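PDB 3ZTV: NAD nucleotidase from Haemophilus influenzae, which hydrolyses NAD, nicotinamide nucleotides and adenosine phosphates in the periplasm, ultimately releasing adenosine and nicotinamide riboside, with highest activity on 5'-AMP. Local coordinates for residues A365-S370 against G379-G384; A371-N376 against Q407-V412; A387-A392 against S564-F569; A465-Y468 against R473-A476. All coordinates share one frame; numbering follows the deposited sequence.

Interaction 1. Residues A365-S370 against G379-G384; sequences AMPGGS and GSNPEG
P367 leans its ring on N381 and G384, where the loop between strand 357-362 and helix 386-396 folds back on itself. Leaving the backbone, CB points at the 379-384 side and lies between the N381 carboxamide and a backbone oxygen, P367 CB to G384 O being 3.7 Å. One atom further out, P367 CG sits 4.0 Å from N381 CG and so rests against the carboxamide, and the two side chains cross at about a right angle. The N381 torsion (chi1 74°) swings its CG in between the backbone N and the carbonyl carbon, which brings the flat amide up to the proline. On the same ring N372 packs from a neighbouring part of the loop, and I386 from the start of the helix.

The surface P367 meets is shaped by a beta turn. G384 N donates to N381 O at 3.1 Å, and P382 and E383, at the two central positions, have backbone angles close to type I. From within the turn, E383 O is tied to S565, far along the chain.

Chemically, an apolar ring meets a carbonyl and an amide, so between the two segments the contact works by van der Waals packing and shape, while N381 O is bonded within the turn and E383 O outside it.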
loop_
_atom_site.group_PDB
_atom_site.type_symbol
_atom_site.label_atom_id
_atom_site.label_comp_id
_atom_site.label_asym_id
_atom_site.label_seq_id
_atom_site.Cartn_x
_atom_site.Cartn_y
_atom_site.Cartn_z
ATOM N N ALA A 365 -9.807 -20.015 47.194
ATOM C CA ALA A 365 -8.807 -20.665 46.360
ATOM C C ALA A 365 -9.411 -21.068 45.019
ATOM O O ALA A 365 -10.568 -21.486 44.944
ATOM C CB ALA A 365 -8.247 -21.887 47.073
ATOM N N MET A 366 -8.626 -20.921 43.957
ATOM C CA MET A 366 -9.021 -21.393 42.634
ATOM C C MET A 366 -8.375 -22.757 42.396
ATOM O O MET A 366 -7.161 -22.849 42.220
ATOM C CB MET A 366 -8.603 -20.380 41.566
ATOM C CG MET A 366 -9.454 -19.117 41.580
ATOM S SD MET A 366 -8.831 -17.783 40.531
ATOM C CE MET A 366 -7.415 -17.218 41.474
ATOM N N PRO A 367 -9.181 -23.832 42.429
ATOM C CA PRO A 367 -8.616 -25.184 42.362
ATOM C C PRO A 367 -7.831 -25.417 41.075
ATOM O O PRO A 367 -8.245 -24.971 40.000
ATOM C CB PRO A 367 -9.854 -26.089 42.406
ATOM C CG PRO A 367 -10.913 -25.257 43.048
ATOM C CD PRO A 367 -10.641 -23.845 42.620
ATOM N N GLY A 368 -6.706 -26.112 41.207
ATOM C CA GLY A 368 -5.869 -26.477 40.081
ATOM C C GLY A 368 -5.112 -27.753 40.392
ATOM O O GLY A 368 -5.490 -28.504 41.299
ATOM N N GLY A 369 -4.042 -28.005 39.649
ATOM C CA GLY A 369 -3.240 -29.192 39.868
ATOM C C GLY A 369 -3.934 -30.450 39.392
ATOM O O GLY A 369 -5.035 -30.404 38.842
ATOM N N SER A 370 -3.293 -31.589 39.621
ATOM C CA SER A 370 -3.771 -32.857 39.083
ATOM C C SER A 370 -5.160 -33.260 39.582
ATOM O O SER A 370 -5.975 -33.781 38.819
ATOM C CB SER A 370 -2.766 -33.969 39.388
ATOM O OG SER A 370 -3.177 -35.195 38.813
ATOM N N GLY A 379 -12.318 -36.672 43.963
ATOM C CA GLY A 379 -11.151 -35.921 44.386
ATOM C C GLY A 379 -11.068 -34.539 43.764
ATOM O O GLY A 379 -10.205 -33.740 44.131
ATOM N N SER A 380 -11.966 -34.257 42.825
ATOM C CA SER A 380 -12.011 -32.953 42.171
ATOM C C SER A 380 -13.081 -32.078 42.818
ATOM O O SER A 380 -13.409 -32.246 43.993
ATOM C CB SER A 380 -12.281 -33.119 40.670
ATOM O OG SER A 380 -12.133 -31.894 39.963
ATOM N N ASN A 381 -13.611 -31.132 42.049
ATOM C CA ASN A 381 -14.729 -30.303 42.484
ATOM C C ASN A 381 -15.661 -30.042 41.298
ATOM O O ASN A 381 -15.308 -30.343 40.154
ATOM C CB ASN A 381 -14.232 -28.994 43.107
ATOM C CG ASN A 381 -13.709 -28.016 42.075
ATOM O OD1 ASN A 381 -12.562 -28.113 41.634
ATOM N ND2 ASN A 381 -14.546 -27.062 41.694
ATOM N N PRO A 382 -16.861 -29.500 41.557
ATOM C CA PRO A 382 -17.832 -29.339 40.465
ATOM C C PRO A 382 -17.370 -28.426 39.324
ATOM O O PRO A 382 -17.848 -28.594 38.204
ATOM C CB PRO A 382 -19.053 -28.739 41.168
ATOM C CG PRO A 382 -18.939 -29.215 42.572
ATOM C CD PRO A 382 -17.464 -29.212 42.871
ATOM N N GLU A 383 -16.472 -27.485 39.602
ATOM C CA GLU A 383 -15.976 -26.568 38.572
ATOM C C GLU A 383 -14.673 -27.045 37.930
ATOM O O GLU A 383 -14.265 -26.532 36.884
ATOM C CB GLU A 383 -15.779 -25.167 39.151
ATOM C CG GLU A 383 -17.064 -24.495 39.614
ATOM C CD GLU A 383 -17.897 -23.960 38.466
ATOM O OE1 GLU A 383 -17.348 -23.761 37.361
ATOM O OE2 GLU A 383 -19.110 -23.733 38.669
ATOM N N GLY A 384 -14.021 -28.022 38.546
ATOM C CA GLY A 384 -12.749 -28.501 38.047
ATOM C C GLY A 384 -11.663 -27.461 38.229
ATOM O O GLY A 384 -11.589 -26.795 39.261
#

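Interaction 2. Residues A371-N376 against Q407-V412; sequences ANRIPN and QNAGGV. With ADN (adenosine), chain D.
R373 lies alongside A409 and G410, which belong to the short 3-10 turn that follows strand 404-408 in the C-terminal domain of this 5'-nucleotidase and forms part of the adenosine pocket. R373 CG stands opposite its own carbonyl carbon (chi1 -75°), and from there the chain runs extended to NE. Its aliphatic root does the touching at A409: R373 CG is 3.9 Å from A409 CB, and the same methyl also rests near R373 O. Further along, the guanidinium approaches G410 obliquely, with R373 NE 4.0 Å from G410 CA.

The polar end is held from two directions. A water in the guanidinium plane accepts from R373 NE at 2.9 Å and donates to V412 O at 2.8 Å, bridging the side chain to the end of the turn, and R373 NH1 is hydrogen-bonded to T463 OG1. The arginine backbone is fixed too, since R373 O is bonded to Y468 OH. R373 probably takes part in substrate binding, and these partners set its direction.

Adenosine meets the same turn at N408, G410 and G411. N408 turns its amide so that ND2 reaches the base, while N408 OD1 is bonded to N514 ND2, which should hold the amide in that rotation. Without a side chain, G410 lets the ribose come close, its CA 3.4 Å from adenosine O2'. N408 ND2 bonds O2' only weakly, but points straight at adenosine N3, 3.1 Å away at an N-H...N angle of 179°.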
loop_
_atom_site.group_PDB
_atom_site.type_symbol
_atom_site.label_atom_id
_atom_site.label_comp_id
_atom_site.label_asym_id
_atom_site.label_seq_id
_atom_site.Cartn_x
_atom_site.Cartn_y
_atom_site.Cartn_z
ATOM N N ALA A 371 -5.429 -33.016 40.859
ATOM C CA ALA A 371 -6.687 -33.447 41.459
ATOM C C ALA A 371 -7.903 -32.792 40.808
ATOM O O ALA A 371 -8.989 -33.376 40.768
ATOM C CB ALA A 371 -6.679 -33.173 42.959
ATOM N N ASN A 372 -7.721 -31.579 40.296
ATOM C CA ASN A 372 -8.847 -30.792 39.798
ATOM C C ASN A 372 -8.921 -30.676 38.279
ATOM O O ASN A 372 -9.666 -29.847 37.761
ATOM C CB ASN A 372 -8.850 -29.400 40.432
ATOM C CG ASN A 372 -9.038 -29.449 41.936
ATOM O OD1 ASN A 372 -10.137 -29.712 42.427
ATOM N ND2 ASN A 372 -7.966 -29.184 42.678
ATOM N N ARG A 373 -8.173 -31.516 37.573
ATOM C CA ARG A 373 -8.093 -31.412 36.116
ATOM C C ARG A 373 -9.442 -31.554 35.425
ATOM O O ARG A 373 -9.729 -30.829 34.469
ATOM C CB ARG A 373 -7.107 -32.431 35.549
ATOM C CG ARG A 373 -5.655 -32.065 35.785
ATOM C CD ARG A 373 -4.741 -33.207 35.389
ATOM N NE ARG A 373 -3.333 -32.843 35.493
ATOM C CZ ARG A 373 -2.335 -33.676 35.219
ATOM N NH1 ARG A 373 -2.599 -34.912 34.820
ATOM N NH2 ARG A 373 -1.076 -33.274 35.339
ATOM N N ILE A 374 -10.260 -32.486 35.903
ATOM C CA ILE A 374 -11.566 -32.755 35.303
ATOM C C ILE A 374 -12.675 -32.480 36.315
ATOM O O ILE A 374 -12.632 -32.984 37.439
ATOM C CB ILE A 374 -11.664 -34.207 34.817
ATOM C CG1 ILE A 374 -10.538 -34.510 33.823
ATOM C CG2 ILE A 374 -13.023 -34.466 34.185
ATOM C CD1 ILE A 374 -10.462 -35.959 33.404
ATOM N N PRO A 375 -13.674 -31.671 35.927
ATOM C CA PRO A 375 -14.738 -31.336 36.880
ATOM C C PRO A 375 -15.577 -32.554 37.229
ATOM O O PRO A 375 -15.726 -33.451 36.398
ATOM C CB PRO A 375 -15.598 -30.326 36.111
ATOM C CG PRO A 375 -14.732 -29.844 34.980
ATOM C CD PRO A 375 -13.863 -31.004 34.628
ATOM N N ASN A 376 -16.105 -32.576 38.452
ATOM C CA ASN A 376 -17.061 -33.599 38.878
ATOM C C ASN A 376 -16.515 -35.027 38.907
ATOM O O ASN A 376 -17.274 -35.993 38.826
ATOM C CB ASN A 376 -18.337 -33.522 38.032
ATOM C CG ASN A 376 -19.165 -32.291 38.347
ATOM O OD1 ASN A 376 -19.383 -31.961 39.515
ATOM N ND2 ASN A 376 -19.616 -31.593 37.309
ATOM N N GLN A 407 -6.556 -23.346 27.251
ATOM C CA GLN A 407 -5.405 -23.799 28.044
ATOM C C GLN A 407 -5.687 -25.203 28.571
ATOM O O GLN A 407 -6.809 -25.510 28.982
ATOM C CB GLN A 407 -5.136 -22.826 29.208
ATOM C CG GLN A 407 -4.028 -23.248 30.185
ATOM C CD GLN A 407 -2.619 -23.128 29.609
ATOM O OE1 GLN A 407 -2.424 -22.702 28.478
ATOM N NE2 GLN A 407 -1.629 -23.510 30.406
ATOM N N ASN A 408 -4.675 -26.065 28.557
ATOM C CA ASN A 408 -4.812 -27.422 29.091
ATOM C C ASN A 408 -4.584 -27.458 30.606
ATOM O O ASN A 408 -3.678 -26.801 31.120
ATOM C CB ASN A 408 -3.846 -28.383 28.386
ATOM C CG ASN A 408 -2.389 -28.036 28.634
ATOM O OD1 ASN A 408 -1.943 -26.923 28.353
ATOM N ND2 ASN A 408 -1.643 -28.990 29.180
ATOM N N ALA A 409 -5.402 -28.237 31.315
ATOM C CA ALA A 409 -5.362 -28.306 32.779
ATOM C C ALA A 409 -4.011 -28.759 33.342
ATOM O O ALA A 409 -3.648 -28.394 34.457
ATOM C CB ALA A 409 -6.485 -29.209 33.302
ATOM N N GLY A 410 -3.276 -29.554 32.577
ATOM C CA GLY A 410 -1.976 -30.033 33.015
ATOM C C GLY A 410 -0.924 -28.941 33.059
ATOM O O GLY A 410 0.176 -29.147 33.576
ATOM N N GLY A 411 -1.256 -27.776 32.512
ATOM C CA GLY A 411 -0.332 -26.658 32.486
ATOM C C GLY A 411 -0.366 -25.853 33.770
ATOM O O GLY A 411 0.350 -24.861 33.911
ATOM N N VAL A 412 -1.215 -26.276 34.706
ATOM C CA VAL A 412 -1.333 -25.624 36.007
ATOM C C VAL A 412 -1.164 -26.674 37.114
ATOM O O VAL A 412 -1.956 -27.613 37.221
ATOM C CB VAL A 412 -2.672 -24.852 36.136
ATOM C CG1 VAL A 412 -2.977 -24.112 34.838
ATOM C CG2 VAL A 412 -3.816 -25.790 36.481
HETATM O "O5'" ADN D . 2.959 -34.623 33.235
HETATM C "C5'" ADN D . 2.683 -34.506 31.837
HETATM C "C4'" ADN D . 1.531 -33.527 31.645
HETATM O "O4'" ADN D . 1.941 -32.205 32.003
HETATM C "C3'" ADN D . 1.056 -33.444 30.208
HETATM O "O3'" ADN D . 0.016 -34.392 29.948
HETATM C "C2'" ADN D . 0.549 -32.019 30.095
HETATM O "O2'" ADN D . -0.825 -31.930 30.491
HETATM C "C1'" ADN D . 1.385 -31.249 31.100
HETATM N N9 ADN D . 2.479 -30.548 30.392
HETATM C C8 ADN D . 3.726 -31.003 30.154
HETATM N N7 ADN D . 4.456 -30.075 29.476
HETATM C C5 ADN D . 3.661 -29.002 29.269
HETATM C C6 ADN D . 3.776 -27.670 28.631
HETATM N N6 ADN D . 4.917 -27.255 28.036
HETATM N N1 ADN D . 2.693 -26.869 28.655
HETATM C C2 ADN D . 1.537 -27.239 29.235
HETATM N N3 ADN D . 1.360 -28.427 29.831
HETATM C C4 ADN D . 2.368 -29.326 29.883
HETATM O O HOH W 1 -2.513 -30.261 36.597
#

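Interaction 3. Residues A387-A392 against S564-F569; sequences ATRFIA and SSNVKF
R389 on helix 386-396 reaches across to S564, S565 and N566, in the loop that leads into strand 567-570, a helix-to-loop contact in the C-terminal part of the enzyme.

The hydrogen bond comes first. R389 NH1 donates to S564 O at 2.9 Å with an N-H...O angle of 146°. The oxygen sits at the edge of the guanidinium, nearly in its plane, whereas the donor stands well above the plane of the S564 carbonyl.

Charged and pi contacts hold the same group from elsewhere: R389 NE forms a salt bridge with E393 OE2 one helical turn on, and Y562 makes a cation-pi contact.

Packing does the rest. R389 CB and CG each lie 3.6 Å from S565 O; the bend at chi2 (-96°) then turns the guanidinium to S564 O. The amide of N566 covers one face of the guanidinium toward its rim, the planes 39° apart, with N566 CG 4.1 Å from R389 CZ.

S565 turns its hydroxyl from the helix. Its OG is bonded to E383 O and takes a weak bond from V567 N at 3.4 Å.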
loop_
_atom_site.group_PDB
_atom_site.type_symbol
_atom_site.label_atom_id
_atom_site.label_comp_id
_atom_site.label_asym_id
_atom_site.label_seq_id
_atom_site.Cartn_x
_atom_site.Cartn_y
_atom_site.Cartn_z
ATOM N N ALA A 387 -8.297 -22.626 38.222
ATOM C CA ALA A 387 -6.977 -22.041 38.008
ATOM C C ALA A 387 -6.588 -22.049 36.527
ATOM O O ALA A 387 -5.939 -21.117 36.055
ATOM C CB ALA A 387 -5.920 -22.744 38.861
ATOM N N THR A 388 -7.002 -23.079 35.794
ATOM C CA THR A 388 -6.737 -23.130 34.356
ATOM C C THR A 388 -7.524 -22.055 33.603
ATOM O O THR A 388 -6.997 -21.419 32.684
ATOM C CB THR A 388 -7.019 -24.523 33.768
ATOM O OG1 THR A 388 -6.206 -25.490 34.443
ATOM C CG2 THR A 388 -6.694 -24.549 32.282
ATOM N N ARG A 389 -8.783 -21.841 33.988
ATOM C CA ARG A 389 -9.556 -20.729 33.431
ATOM C C ARG A 389 -8.831 -19.403 33.678
ATOM O O ARG A 389 -8.739 -18.561 32.785
ATOM C CB ARG A 389 -10.985 -20.705 33.994
ATOM C CG ARG A 389 -11.888 -19.621 33.413
ATOM C CD ARG A 389 -11.921 -18.388 34.294
ATOM N NE ARG A 389 -12.686 -17.287 33.706
ATOM C CZ ARG A 389 -13.915 -16.934 34.074
ATOM N NH1 ARG A 389 -14.553 -17.598 35.029
ATOM N NH2 ARG A 389 -14.510 -15.910 33.479
ATOM N N PHE A 390 -8.304 -19.223 34.884
ATOM C CA PHE A 390 -7.514 -18.041 35.206
ATOM C C PHE A 390 -6.338 -17.868 34.233
ATOM O O PHE A 390 -6.123 -16.786 33.680
ATOM C CB PHE A 390 -7.000 -18.156 36.641
ATOM C CG PHE A 390 -6.382 -16.898 37.173
ATOM C CD1 PHE A 390 -6.559 -15.691 36.526
ATOM C CD2 PHE A 390 -5.636 -16.925 38.341
ATOM C CE1 PHE A 390 -5.993 -14.540 37.019
ATOM C CE2 PHE A 390 -5.065 -15.774 38.840
ATOM C CZ PHE A 390 -5.245 -14.576 38.178
ATOM N N ILE A 391 -5.568 -18.933 34.036
ATOM C CA ILE A 391 -4.437 -18.855 33.122
ATOM C C ILE A 391 -4.913 -18.510 31.709
ATOM O O ILE A 391 -4.301 -17.689 31.021
ATOM C CB ILE A 391 -3.586 -20.145 33.135
ATOM C CG1 ILE A 391 -2.992 -20.368 34.530
ATOM C CG2 ILE A 391 -2.483 -20.056 32.088
ATOM C CD1 ILE A 391 -2.236 -19.189 35.053
ATOM N N ALA A 392 -6.016 -19.118 31.276
ATOM C CA ALA A 392 -6.581 -18.776 29.970
ATOM C C ALA A 392 -6.937 -17.290 29.887
ATOM O O ALA A 392 -6.725 -16.656 28.851
ATOM C CB ALA A 392 -7.792 -19.649 29.647
ATOM N N SER A 564 -15.874 -19.820 38.853
ATOM C CA SER A 564 -16.289 -20.755 37.815
ATOM C C SER A 564 -15.202 -20.910 36.754
ATOM O O SER A 564 -14.358 -20.029 36.580
ATOM C CB SER A 564 -17.605 -20.309 37.182
ATOM O OG SER A 564 -17.464 -19.041 36.576
ATOM N N SER A 565 -15.234 -22.033 36.046
ATOM C CA SER A 565 -14.153 -22.396 35.139
ATOM C C SER A 565 -14.510 -22.291 33.657
ATOM O O SER A 565 -13.723 -22.711 32.809
ATOM C CB SER A 565 -13.726 -23.829 35.423
ATOM O OG SER A 565 -14.784 -24.714 35.090
ATOM N N ASN A 566 -15.690 -21.754 33.340
ATOM C CA ASN A 566 -16.175 -21.697 31.952
ATOM C C ASN A 566 -16.426 -23.085 31.346
ATOM O O ASN A 566 -16.501 -23.240 30.123
ATOM C CB ASN A 566 -15.232 -20.890 31.040
ATOM C CG ASN A 566 -15.424 -19.384 31.164
ATOM O OD1 ASN A 566 -14.566 -18.598 30.735
ATOM N ND2 ASN A 566 -16.549 -18.969 31.741
ATOM N N VAL A 567 -16.545 -24.093 32.202
ATOM C CA VAL A 567 -16.829 -25.452 31.756
ATOM C C VAL A 567 -17.899 -26.109 32.626
ATOM O O VAL A 567 -17.793 -26.115 33.857
ATOM C CB VAL A 567 -15.567 -26.345 31.781
ATOM C CG1 VAL A 567 -15.930 -27.768 31.397
ATOM C CG2 VAL A 567 -14.504 -25.789 30.844
ATOM N N LYS A 568 -18.929 -26.647 31.979
ATOM C CA LYS A 568 -19.879 -27.522 32.661
ATOM C C LYS A 568 -19.705 -28.924 32.107
ATOM O O LYS A 568 -20.034 -29.194 30.954
ATOM C CB LYS A 568 -21.332 -27.063 32.489
ATOM C CG LYS A 568 -22.326 -27.999 33.188
ATOM C CD LYS A 568 -23.742 -27.440 33.248
ATOM C CE LYS A 568 -24.679 -28.444 33.910
ATOM N NZ LYS A 568 -26.042 -27.892 34.144
ATOM N N PHE A 569 -19.175 -29.814 32.936
ATOM C CA PHE A 569 -18.881 -31.168 32.505
ATOM C C PHE A 569 -19.765 -32.161 33.249
ATOM O O PHE A 569 -19.699 -32.274 34.476
ATOM C CB PHE A 569 -17.398 -31.490 32.730
ATOM C CG PHE A 569 -16.983 -32.842 32.220
ATOM C CD1 PHE A 569 -16.940 -33.098 30.860
ATOM C CD2 PHE A 569 -16.624 -33.856 33.097
ATOM C CE1 PHE A 569 -16.563 -34.338 30.379
ATOM C CE2 PHE A 569 -16.243 -35.105 32.618
ATOM C CZ PHE A 569 -16.208 -35.342 31.260
#

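Interaction 4. Residues A465-Y468 against R473-A476; sequences AFPY and RYEA
Y474 and F466 are brought together by their first torsions. With chi1 at 70°, the Y474 ring stands out from strand 472-477 toward the other segment, while F466, its CG trans to the backbone N (chi1 -161°), brings its ring to the phenol oxygen obliquely, with CE1 the nearest atom. P467 comes in across the phenol at about a right angle.

Everything converges on one atom. Y474 OH donates to P467 O at 2.8 Å, and that oxygen lies at the edge of the tyrosine ring, near its plane. At the acceptor the C=O...O angle is 147° and the hydroxyl is tilted somewhat from the carbonyl plane. Carbon packs round the same hydroxyl: F466 CE1 is 3.3 Å from Y474 OH, and P467 CG is 3.4 Å from Y474 OH. Behind it the proline touches the ring proper, P467 CG to Y474 CZ at 4.2 Å. P467 also covers part of one F466 face, its CD 3.5 Å above the plane of that ring toward the rim. All three residues are buried, so the bond settles the phenol group and a backbone oxygen inside the domain.

The contact joins two sheets. Strand 467-470 is paired with strand 404-408, Y468 bonding Q407, whereas strand 472-477 runs between strands 487-493 and 567-570. V567 and V490 pack on the Y474 ring, F569 meets F466 edge-to-face, and helix 443-460 presents A457 to F466 and A453 to P467.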
loop_
_atom_site.group_PDB
_atom_site.type_symbol
_atom_site.label_atom_id
_atom_site.label_comp_id
_atom_site.label_asym_id
_atom_site.label_seq_id
_atom_site.Cartn_x
_atom_site.Cartn_y
_atom_site.Cartn_z
ATOM N N ALA A 465 -4.740 -32.981 29.617
ATOM C CA ALA A 465 -5.211 -32.416 28.351
ATOM C C ALA A 465 -6.538 -31.666 28.479
ATOM O O ALA A 465 -6.922 -30.924 27.574
ATOM C CB ALA A 465 -5.331 -33.507 27.295
ATOM N N PHE A 466 -7.252 -31.857 29.582
ATOM C CA PHE A 466 -8.609 -31.326 29.668
ATOM C C PHE A 466 -8.616 -29.807 29.477
ATOM O O PHE A 466 -7.889 -29.096 30.166
ATOM C CB PHE A 466 -9.281 -31.719 30.983
ATOM C CG PHE A 466 -10.774 -31.610 30.931
ATOM C CD1 PHE A 466 -11.403 -30.401 31.179
ATOM C CD2 PHE A 466 -11.545 -32.716 30.595
ATOM C CE1 PHE A 466 -12.781 -30.293 31.110
ATOM C CE2 PHE A 466 -12.924 -32.613 30.522
ATOM C CZ PHE A 466 -13.540 -31.395 30.783
ATOM N N PRO A 467 -9.447 -29.300 28.540
ATOM C CA PRO A 467 -9.377 -27.894 28.130
ATOM C C PRO A 467 -10.302 -26.949 28.894
ATOM O O PRO A 467 -11.450 -27.291 29.190
ATOM C CB PRO A 467 -9.816 -27.955 26.667
ATOM C CG PRO A 467 -10.854 -29.038 26.664
ATOM C CD PRO A 467 -10.362 -30.070 27.675
ATOM N N TYR A 468 -9.787 -25.766 29.202
ATOM C CA TYR A 468 -10.580 -24.682 29.775
ATOM C C TYR A 468 -10.247 -23.428 28.986
ATOM O O TYR A 468 -9.117 -23.271 28.516
ATOM C CB TYR A 468 -10.235 -24.454 31.249
ATOM C CG TYR A 468 -10.562 -25.611 32.171
ATOM C CD1 TYR A 468 -9.732 -26.725 32.249
ATOM C CD2 TYR A 468 -11.697 -25.583 32.975
ATOM C CE1 TYR A 468 -10.026 -27.781 33.100
ATOM C CE2 TYR A 468 -11.999 -26.640 33.827
ATOM C CZ TYR A 468 -11.161 -27.734 33.885
ATOM O OH TYR A 468 -11.441 -28.793 34.731
ATOM N N ARG A 473 -16.911 -20.693 26.440
ATOM C CA ARG A 473 -17.398 -21.548 27.512
ATOM C C ARG A 473 -18.209 -22.664 26.883
ATOM O O ARG A 473 -18.781 -22.488 25.805
ATOM C CB ARG A 473 -18.226 -20.750 28.527
ATOM C CG ARG A 473 -19.522 -20.179 27.985
ATOM C CD ARG A 473 -20.164 -19.242 28.997
ATOM N NE ARG A 473 -21.483 -18.794 28.556
ATOM C CZ ARG A 473 -22.162 -17.801 29.124
ATOM N NH1 ARG A 473 -21.642 -17.140 30.149
ATOM N NH2 ARG A 473 -23.361 -17.466 28.662
ATOM N N TYR A 474 -18.238 -23.820 27.534
ATOM C CA TYR A 474 -18.923 -24.956 26.939
ATOM C C TYR A 474 -19.481 -25.914 27.981
ATOM O O TYR A 474 -19.063 -25.916 29.143
ATOM C CB TYR A 474 -18.002 -25.695 25.944
ATOM C CG TYR A 474 -16.863 -26.452 26.594
ATOM C CD1 TYR A 474 -15.637 -25.841 26.848
ATOM C CD2 TYR A 474 -17.015 -27.785 26.955
ATOM C CE1 TYR A 474 -14.592 -26.549 27.452
ATOM C CE2 TYR A 474 -15.982 -28.498 27.555
ATOM C CZ TYR A 474 -14.777 -27.877 27.804
ATOM O OH TYR A 474 -13.769 -28.604 28.412
ATOM N N GLU A 475 -20.464 -26.694 27.542
ATOM C CA GLU A 475 -20.985 -27.812 28.309
ATOM C C GLU A 475 -20.694 -29.072 27.514
ATOM O O GLU A 475 -20.769 -29.078 26.281
ATOM C CB GLU A 475 -22.498 -27.679 28.539
ATOM C CG GLU A 475 -23.105 -28.867 29.294
ATOM C CD GLU A 475 -24.559 -28.669 29.692
ATOM O OE1 GLU A 475 -25.080 -27.538 29.572
ATOM O OE2 GLU A 475 -25.177 -29.663 30.131
ATOM N N ALA A 476 -20.347 -30.137 28.225
ATOM C CA ALA A 476 -20.022 -31.403 27.581
ATOM C C ALA A 476 -20.423 -32.570 28.474
ATOM O O ALA A 476 -20.524 -32.420 29.692
ATOM C CB ALA A 476 -18.528 -31.469 27.257
#

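All four contacts cluster in the C-terminal region, with centres 7 to 14 Å apart and on one side of the chain's centre. Interactions 1 and 2 are the closest pair and interleave along the chain: the loop before helix 386-396 supplies both segments of the first and one of the second. That helix then carries one side of interaction 3, whose long span encloses interaction 4. Through neighbouring strands 404-408 and 467-470, interactions 2 and 4 reach a common sheet, and through strands 472-477 and 567-570 interactions 3 and 4 reach another. The loop with R373 and the adenosine-binding turn are thus joined to helix 386-396 and both sheets.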